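Local coordinates for protein 2,3,4,5-tetrahydropyridine-2,6-dicarboxylate N-succinyltransferase (Campylobacter jejuni, PDB 2RIJ) that probably transfers the succinyl group of succinyl-CoA to tetrahydrodipicolinate, the first step of the succinylase route of lysine biosynthesis, at residues Asn358-Phe362 against Val373-Lys377. Numbering follows the deposited sequence.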
loop_
_atom_site.group_PDB
_atom_site.type_symbol
_atom_site.label_atom_id
_atom_site.label_comp_id
_atom_site.label_asym_id
_atom_site.label_seq_id
_atom_site.Cartn_x
_atom_site.Cartn_y
_atom_site.Cartn_z
ATOM N N ASN A 358 -5.681 8.242 26.454
ATOM C CA ASN A 358 -6.393 7.041 26.919
ATOM C C ASN A 358 -7.119 6.320 25.810
ATOM O O ASN A 358 -7.630 6.960 24.866
ATOM C CB ASN A 358 -7.456 7.457 27.968
ATOM C CG ASN A 358 -6.867 8.250 29.092
ATOM O OD1 ASN A 358 -5.936 7.811 29.796
ATOM N ND2 ASN A 358 -7.392 9.442 29.278
ATOM N N GLY A 359 -7.268 5.008 25.944
ATOM C CA GLY A 359 -8.098 4.240 25.027
ATOM C C GLY A 359 -7.556 3.997 23.629
ATOM O O GLY A 359 -8.307 3.639 22.728
ATOM N N LEU A 360 -6.248 4.174 23.445
ATOM C CA LEU A 360 -5.611 3.983 22.151
ATOM C C LEU A 360 -5.369 2.503 21.860
ATOM O O LEU A 360 -5.022 1.706 22.728
ATOM C CB LEU A 360 -4.262 4.708 22.052
ATOM C CG LEU A 360 -4.219 6.227 22.315
ATOM C CD1 LEU A 360 -2.801 6.754 22.052
ATOM C CD2 LEU A 360 -5.178 6.948 21.403
ATOM N N HIS A 361 -5.529 2.172 20.604
ATOM C CA HIS A 361 -5.241 0.834 20.119
ATOM C C HIS A 361 -4.318 0.962 18.939
ATOM O O HIS A 361 -4.723 1.403 17.855
ATOM C CB HIS A 361 -6.515 0.083 19.776
ATOM C CG HIS A 361 -6.293 -1.348 19.390
ATOM N ND1 HIS A 361 -7.334 -2.214 19.159
ATOM C CD2 HIS A 361 -5.157 -2.079 19.257
ATOM C CE1 HIS A 361 -6.847 -3.406 18.851
ATOM N NE2 HIS A 361 -5.529 -3.360 18.938
ATOM N N PHE A 362 -3.058 0.582 19.146
ATOM C CA PHE A 362 -2.049 0.607 18.100
ATOM C C PHE A 362 -2.007 -0.775 17.420
ATOM O O PHE A 362 -1.851 -1.819 18.054
ATOM C CB PHE A 362 -0.647 0.977 18.626
ATOM C CG PHE A 362 -0.553 2.381 19.202
ATOM C CD1 PHE A 362 -0.295 3.452 18.371
ATOM C CD2 PHE A 362 -0.755 2.627 20.562
ATOM C CE1 PHE A 362 -0.209 4.743 18.875
ATOM C CE2 PHE A 362 -0.647 3.926 21.067
ATOM C CZ PHE A 362 -0.374 4.960 20.228
ATOM N N VAL A 373 -3.613 4.075 14.602
ATOM C CA VAL A 373 -4.013 4.315 15.971
ATOM C C VAL A 373 -5.557 4.435 15.965
ATOM O O VAL A 373 -6.124 5.242 15.207
ATOM C CB VAL A 373 -3.319 5.499 16.650
ATOM C CG1 VAL A 373 -3.568 6.871 15.901
ATOM C CG2 VAL A 373 -3.743 5.537 18.124
ATOM N N ALA A 374 -6.222 3.590 16.744
ATOM C CA ALA A 374 -7.690 3.457 16.739
ATOM C C ALA A 374 -8.231 3.407 18.174
ATOM O O ALA A 374 -7.461 3.527 19.134
ATOM C CB ALA A 374 -8.106 2.220 15.952
ATOM N N LEU A 375 -9.539 3.186 18.332
ATOM C CA LEU A 375 -10.133 3.048 19.639
ATOM C C LEU A 375 -9.973 1.621 20.162
ATOM O O LEU A 375 -10.260 0.651 19.475
ATOM C CB LEU A 375 -11.638 3.410 19.608
ATOM C CG LEU A 375 -12.468 3.201 20.869
ATOM C CD1 LEU A 375 -12.162 4.263 21.926
ATOM C CD2 LEU A 375 -13.982 3.103 20.504
ATOM N N ASN A 376 -9.541 1.513 21.402
ATOM C CA ASN A 376 -9.673 0.272 22.129
ATOM C C ASN A 376 -11.173 0.139 22.457
ATOM O O ASN A 376 -11.690 0.862 23.298
ATOM C CB ASN A 376 -8.831 0.299 23.384
ATOM C CG ASN A 376 -9.107 -0.894 24.300
ATOM O OD1 ASN A 376 -9.864 -1.813 23.924
ATOM N ND2 ASN A 376 -8.554 -0.861 25.503
ATOM N N LYS A 377 -11.855 -0.771 21.781
ATOM C CA LYS A 377 -13.305 -0.901 21.953
ATOM C C LYS A 377 -13.694 -1.058 23.425
ATOM O O LYS A 377 -14.631 -0.394 23.890
ATOM C CB LYS A 377 -13.853 -2.047 21.101
ATOM C CG LYS A 377 -13.436 -2.010 19.600
ATOM C CD LYS A 377 -13.731 -0.683 18.872
ATOM C CE LYS A 377 -13.077 -0.623 17.442
ATOM N NZ LYS A 377 -11.786 0.221 17.277
HETATM O O HOH W 1 -10.067 -2.474 20.008
#
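The antiparallel beta hairpin of strands 360-364 and 371-375, at the C-terminal end of the left-handed beta-helix, pairs His-361 with Ala-374 in a hydrogen-bonded pair. Its two bonds run from His-361 N to Ala-374 O (2.8 Å) and from Ala-374 N to His-361 O (2.9 Å). One residue beyond the last bridge, Asn-376 N sends an almost straight bond to Gly-359 O (2.8 Å, 176° at the hydrogen), joining the chain entering the hairpin to the chain leaving it. Gly-359 turns there with a positive phi of 74°, a backbone shape that favours glycine.

On the face bearing Phe-362 and Val-373, the two side chains of this non-hydrogen-bonded pair lie side by side. Val-373 CG2, anti to its own backbone N, sits over one face of the Phe-362 ring toward its rim, a CH-pi contact with CG2 4.1 Å from the ring centroid. The same methyl meets Leu-360 CD2 at 3.8 Å, and Phe-327 packs edge-to-face on the Phe-362 ring.

The hairpin extends the parallel sheet of the left-handed beta-helix: strand 360-364 lies beside strand 314-315, while strand 371-375 borders strand 326-329. On the face shared with Ala-374, a chi1 of -175° swings the His-361 imidazole away from the second strand. Its NE2 hydrogen-bonds Asp-316, a predicted succinyl-CoA-binding residue, and ND1 meets a water that accepts a bond from Lys-377 N, so both ring nitrogens are engaged and the ring's rotation is restrained. Lys-377 NZ folds back to Leu-375 O (2.7 Å), approaching on a lone pair in the carbonyl plane, and also forms a salt bridge with Asp-331. Asn-376, at the N-cap position of the short C-terminal helix, directs ND2 to the carbonyl of Asn-312, and its OD1 accepts a weak capping bond from Lys-378 N.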